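Local coordinates for serine protease inhibitor 2 (Anopheles gambiae, PDB 3PZF), which inhibits the clip-domain proteases CLIPB9, CLIPB10 and CLIPB4, preventing phenoloxidase activation and so holding back melanization in the mosquito hemolymph, at residues M135-S140 with A148-N153; W154-E157 with L163-I166. All blocks are in the same frame, centred on the assembly; numbering follows the deposited sequence. Where two conformers were deposited one is given.

Overall arrangement
Helix 144-158 is the serpin helix F, which lies across the large central sheet, sheet A, and the two interactions describe how successive parts of it rest on their surroundings. Interaction 1 brings the middle of the helix beside edge strand 134-139; interaction 2 sets the last turn against the loop that leads back to strand 177-188. Their centres are about 11 Å apart, and they also meet directly: Asn152 OD1 is 2.7 Å from Ile166 N, a probable hydrogen bond, and Ile151 CG2 packs on Ile166 CG2 at 3.7 Å. Neither involves the probable reactive bond, Lys359-Phe360, which falls in an unmodelled part of the chain.

Interaction 1 (M135-S140 with A148-N153); sequences MLEKVS and AATINN
Thr150 meets Glu137 and Val139 through a single methyl group, CG2, at the point where the serpin helix F passes the edge strand of sheet A. The nearest approach joins Glu137 OE1 to Thr150 CG2 at 3.3 Å, a carboxylate oxygen against a methyl, with no hydrogen bond between the segments. Val139 CG1 comes to the same methyl from farther along the strand, at 4.3 Å. The helix therefore leans on the strand lightly: the nearest backbones, at the CA atoms of Val139 and Thr150, are 8.1 Å apart, and only 104 Å² is buried.

Two torsions place the groups. Glu137 leaves the strand with CG trans to its own N (chi1 -172°) and stays extended beyond it, which carries the carboxylate across to the helix. In Thr150, chi1 of -64° sends CG2 outward to the strand and keeps the hydroxyl back beside its own helix.

A second shell fixes both. Backbone hydrogen bonds tie Glu137 and Val139 to the neighbouring strand 105-115, at Phe112 and Val114. From that strand Phe113 touches the side chains of Glu137, Val139 and Ile151, so one residue serves both the strand and the helix, and Asn111 ND2 makes a weak hydrogen bond to Glu137 OE2. Thr150 OG1 is occupied along the helix itself, hydrogen-bonded to the carbonyl oxygen of Gln146.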
loop_
_atom_site.group_PDB
_atom_site.type_symbol
_atom_site.label_atom_id
_atom_site.label_comp_id
_atom_site.label_asym_id
_atom_site.label_seq_id
_atom_site.Cartn_x
_atom_site.Cartn_y
_atom_site.Cartn_z
ATOM N N MET A 135 0.115 -17.749 2.096
ATOM C CA MET A 135 -0.382 -19.117 2.229
ATOM C C MET A 135 -1.347 -19.448 1.093
ATOM O O MET A 135 -1.714 -18.566 0.312
ATOM C CB MET A 135 -1.067 -19.296 3.582
ATOM C CG MET A 135 -0.099 -19.202 4.750
ATOM S SD MET A 135 -0.816 -19.647 6.348
ATOM C CE MET A 135 -0.886 -18.036 7.148
ATOM N N LEU A 136 -1.701 -20.730 0.996
ATOM C CA LEU A 136 -2.687 -21.207 0.045
ATOM C C LEU A 136 -3.699 -22.065 0.780
ATOM O O LEU A 136 -3.337 -22.911 1.602
ATOM C CB LEU A 136 -2.018 -22.033 -1.062
ATOM C CG LEU A 136 -0.911 -21.268 -1.800
ATOM C CD1 LEU A 136 0.481 -21.576 -1.218
ATOM C CD2 LEU A 136 -0.935 -21.581 -3.284
ATOM N N GLU A 137 -4.959 -21.867 0.434
ATOM C CA GLU A 137 -6.073 -22.592 1.052
ATOM C C GLU A 137 -7.022 -23.107 -0.022
ATOM O O GLU A 137 -7.248 -22.433 -1.018
ATOM C CB GLU A 137 -6.801 -21.605 1.954
ATOM C CG GLU A 137 -7.869 -22.179 2.846
ATOM C CD GLU A 137 -8.403 -21.121 3.797
ATOM O OE1 GLU A 137 -9.616 -21.131 4.072
ATOM O OE2 GLU A 137 -7.600 -20.278 4.259
ATOM N N LYS A 138 -7.604 -24.285 0.193
ATOM C CA LYS A 138 -8.548 -24.876 -0.760
ATOM C C LYS A 138 -9.967 -24.419 -0.439
ATOM O O LYS A 138 -10.377 -24.391 0.713
ATOM C CB LYS A 138 -8.498 -26.410 -0.712
ATOM C CG LYS A 138 -7.100 -27.016 -0.784
ATOM C CD LYS A 138 -6.317 -26.542 -2.013
ATOM C CE LYS A 138 -6.988 -26.961 -3.316
ATOM N NZ LYS A 138 -7.159 -28.429 -3.433
ATOM N N VAL A 139 -10.706 -24.047 -1.472
ATOM C CA VAL A 139 -12.110 -23.702 -1.340
ATOM C C VAL A 139 -12.850 -24.329 -2.498
ATOM O O VAL A 139 -12.234 -24.885 -3.404
ATOM C CB VAL A 139 -12.321 -22.184 -1.403
ATOM C CG1 VAL A 139 -11.568 -21.491 -0.265
ATOM C CG2 VAL A 139 -11.861 -21.644 -2.753
ATOM N N SER A 140 -14.177 -24.236 -2.472
ATOM C CA SER A 140 -14.988 -24.759 -3.557
ATOM C C SER A 140 -15.769 -23.623 -4.194
ATOM O O SER A 140 -16.749 -23.133 -3.624
ATOM C CB SER A 140 -15.967 -25.803 -3.037
ATOM O OG SER A 140 -16.774 -26.271 -4.097
ATOM N N ALA A 148 -17.068 -16.979 -0.400
ATOM C CA ALA A 148 -16.995 -15.564 -0.041
ATOM C C ALA A 148 -16.874 -15.401 1.471
ATOM O O ALA A 148 -16.077 -14.590 1.960
ATOM C CB ALA A 148 -18.209 -14.812 -0.566
ATOM N N ALA A 149 -17.662 -16.179 2.205
ATOM C CA ALA A 149 -17.618 -16.180 3.664
ATOM C C ALA A 149 -16.232 -16.578 4.164
ATOM O O ALA A 149 -15.697 -15.982 5.100
ATOM C CB ALA A 149 -18.676 -17.136 4.220
ATOM N N THR A 150 -15.646 -17.586 3.536
ATOM C CA THR A 150 -14.343 -18.050 3.958
ATOM C C THR A 150 -13.306 -16.946 3.745
ATOM O O THR A 150 -12.527 -16.636 4.644
ATOM C CB THR A 150 -13.945 -19.313 3.207
ATOM O OG1 THR A 150 -14.859 -20.373 3.550
ATOM C CG2 THR A 150 -12.539 -19.720 3.586
ATOM N N ILE A 151 -13.306 -16.354 2.556
ATOM C CA ILE A 151 -12.348 -15.304 2.234
ATOM C C ILE A 151 -12.547 -14.085 3.142
ATOM O O ILE A 151 -11.585 -13.519 3.645
ATOM C CB ILE A 151 -12.448 -14.901 0.750
ATOM C CG1 ILE A 151 -11.985 -16.080 -0.125
ATOM C CG2 ILE A 151 -11.592 -13.627 0.479
ATOM C CD1 ILE A 151 -12.264 -15.917 -1.594
ATOM N N ASN A 152 -13.797 -13.698 3.375
ATOM C CA ASN A 152 -14.065 -12.519 4.185
ATOM C C ASN A 152 -13.696 -12.725 5.650
ATOM O O ASN A 152 -13.149 -11.821 6.283
ATOM C CB ASN A 152 -15.513 -12.059 4.003
ATOM C CG ASN A 152 -15.761 -11.527 2.606
ATOM O OD1 ASN A 152 -14.839 -11.030 1.956
ATOM N ND2 ASN A 152 -16.984 -11.630 2.137
ATOM N N ASN A 153 -13.924 -13.922 6.175
ATOM C CA ASN A 153 -13.536 -14.202 7.549
ATOM C C ASN A 153 -12.010 -14.209 7.677
ATOM O O ASN A 153 -11.467 -13.841 8.705
ATOM C CB ASN A 153 -14.143 -15.524 8.034
ATOM C CG ASN A 153 -15.664 -15.458 8.167
ATOM O OD1 ASN A 153 -16.262 -14.376 8.109
ATOM N ND2 ASN A 153 -16.294 -16.614 8.354
#

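Interaction 2 (W154-E157 with L163-I166); sequences WVSE and LREI
Where the last turn of helix 144-158 meets the chain that doubles back beside it, the backbones come within 4.7 Å at the CA atoms of Ser156 and Arg164, although no hydrogen bond crosses between the two segments. What the main chain offers instead is a CA-H...O contact: Ser156 CA sits 3.1 Å from Leu163 O, with an angle of 145° at the hydrogen.

Val155 does most of the side-chain work, and its two methyls divide the task. CG1, trans to the backbone N at a chi1 of 162°, reaches Leu163 CB at 3.6 Å and lies equally near the carbonyl oxygen of that residue. CG2 turns to the later part of the loop and rests on Ile166 CG2 at 3.7 Å, the two side chains crossing at about a right angle. One valine thus spans the loop from Leu163 to Ile166. Ser156 flanks it on the more open side. There a chi1 of -176° brings its OG beside the aliphatic part of Arg164, 4.0 Å from CD, a van der Waals neighbour.

Behind this layer, Thr159 OG1 is hydrogen-bonded to both Val155 O and Leu163 N, tying the helix end to the returning chain. The apolar side chains also reach the sheet: Val155 touches Val182, and Ile166 packs on Val180 and Phe334, from strands 177-188 and 332-341. Lys336 NZ is hydrogen-bonded to Glu165 O, and Lys336 touches the side chains of Leu163 and Ile166. This layering, the helix over strands 105-115 and 177-188, the loop over 177-188, 332-341 and 277-295, is characteristic of the serpin fold; in serpins the cleaved reactive loop inserts as a new strand between the equivalents of 177-188 and 332-341, so helix F and its loop lie over that route.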
loop_
_atom_site.group_PDB
_atom_site.type_symbol
_atom_site.label_atom_id
_atom_site.label_comp_id
_atom_site.label_asym_id
_atom_site.label_seq_id
_atom_site.Cartn_x
_atom_site.Cartn_y
_atom_site.Cartn_z
ATOM N N TRP A 154 -11.322 -14.612 6.612
ATOM C CA TRP A 154 -9.872 -14.615 6.603
ATOM C C TRP A 154 -9.367 -13.172 6.642
ATOM O O TRP A 154 -8.407 -12.848 7.350
ATOM C CB TRP A 154 -9.360 -15.355 5.361
ATOM C CG TRP A 154 -7.876 -15.345 5.210
ATOM C CD1 TRP A 154 -6.983 -16.255 5.715
ATOM C CD2 TRP A 154 -7.107 -14.376 4.499
ATOM N NE1 TRP A 154 -5.697 -15.894 5.371
ATOM C CE2 TRP A 154 -5.746 -14.749 4.614
ATOM C CE3 TRP A 154 -7.433 -13.228 3.772
ATOM C CZ2 TRP A 154 -4.726 -14.022 4.029
ATOM C CZ3 TRP A 154 -6.414 -12.508 3.185
ATOM C CH2 TRP A 154 -5.076 -12.899 3.324
ATOM N N VAL A 155 -10.029 -12.296 5.894
ATOM C CA VAL A 155 -9.649 -10.876 5.886
ATOM C C VAL A 155 -9.783 -10.292 7.297
ATOM O O VAL A 155 -8.870 -9.614 7.792
ATOM C CB VAL A 155 -10.498 -10.073 4.867
ATOM C CG1 VAL A 155 -10.440 -8.556 5.153
ATOM C CG2 VAL A 155 -10.038 -10.385 3.441
ATOM N N SER A 156 -10.906 -10.569 7.953
ATOM C CA SER A 156 -11.151 -10.045 9.300
ATOM C C SER A 156 -10.107 -10.550 10.295
ATOM O O SER A 156 -9.523 -9.787 11.052
ATOM C CB SER A 156 -12.541 -10.456 9.785
ATOM O OG SER A 156 -12.805 -9.880 11.053
ATOM N N GLU A 157 -9.895 -11.854 10.283
ATOM C CA GLU A 157 -8.965 -12.513 11.176
ATOM C C GLU A 157 -7.543 -11.962 11.049
ATOM O O GLU A 157 -6.820 -11.891 12.040
ATOM C CB GLU A 157 -9.003 -14.023 10.894
ATOM C CG GLU A 157 -7.777 -14.803 11.317
ATOM C CD GLU A 157 -7.878 -16.274 10.950
ATOM O OE1 GLU A 157 -8.961 -16.701 10.488
ATOM O OE2 GLU A 157 -6.876 -17.003 11.119
ATOM N N LEU A 163 -10.754 -4.688 8.709
ATOM C CA LEU A 163 -11.418 -4.942 7.437
ATOM C C LEU A 163 -12.232 -6.225 7.610
ATOM O O LEU A 163 -11.749 -7.186 8.212
ATOM C CB LEU A 163 -10.395 -5.171 6.308
ATOM C CG LEU A 163 -9.305 -4.115 6.082
ATOM C CD1 LEU A 163 -8.360 -4.554 4.972
ATOM C CD2 LEU A 163 -9.932 -2.738 5.783
ATOM N N ARG A 164 -13.440 -6.241 7.051
ATOM C CA ARG A 164 -14.414 -7.296 7.312
ATOM C C ARG A 164 -14.779 -8.089 6.067
ATOM O O ARG A 164 -15.307 -9.185 6.171
ATOM C CB ARG A 164 -15.701 -6.680 7.866
ATOM C CG ARG A 164 -15.547 -5.915 9.168
ATOM C CD ARG A 164 -15.330 -6.853 10.343
ATOM N NE ARG A 164 -15.260 -6.124 11.609
ATOM C CZ ARG A 164 -15.584 -6.640 12.791
ATOM N NH1 ARG A 164 -16.011 -7.895 12.883
ATOM N NH2 ARG A 164 -15.489 -5.895 13.884
ATOM N N GLU A 165 -14.538 -7.533 4.886
ATOM C CA GLU A 165 -14.894 -8.243 3.667
ATOM C C GLU A 165 -14.182 -7.646 2.484
ATOM O O GLU A 165 -13.786 -6.476 2.493
ATOM C CB GLU A 165 -16.401 -8.188 3.404
ATOM C CG GLU A 165 -16.890 -6.817 2.974
ATOM C CD GLU A 165 -17.047 -5.865 4.149
ATOM O OE1 GLU A 165 -16.746 -4.653 4.005
ATOM O OE2 GLU A 165 -17.487 -6.336 5.222
ATOM N N ILE A 166 -14.044 -8.454 1.448
ATOM C CA ILE A 166 -13.358 -8.001 0.265
ATOM C C ILE A 166 -14.009 -8.528 -1.010
ATOM O O ILE A 166 -13.813 -7.962 -2.075
ATOM C CB ILE A 166 -11.878 -8.390 0.334
ATOM C CG1 ILE A 166 -11.082 -7.697 -0.767
ATOM C CG2 ILE A 166 -11.707 -9.910 0.229
ATOM C CD1 ILE A 166 -9.560 -7.787 -0.532
#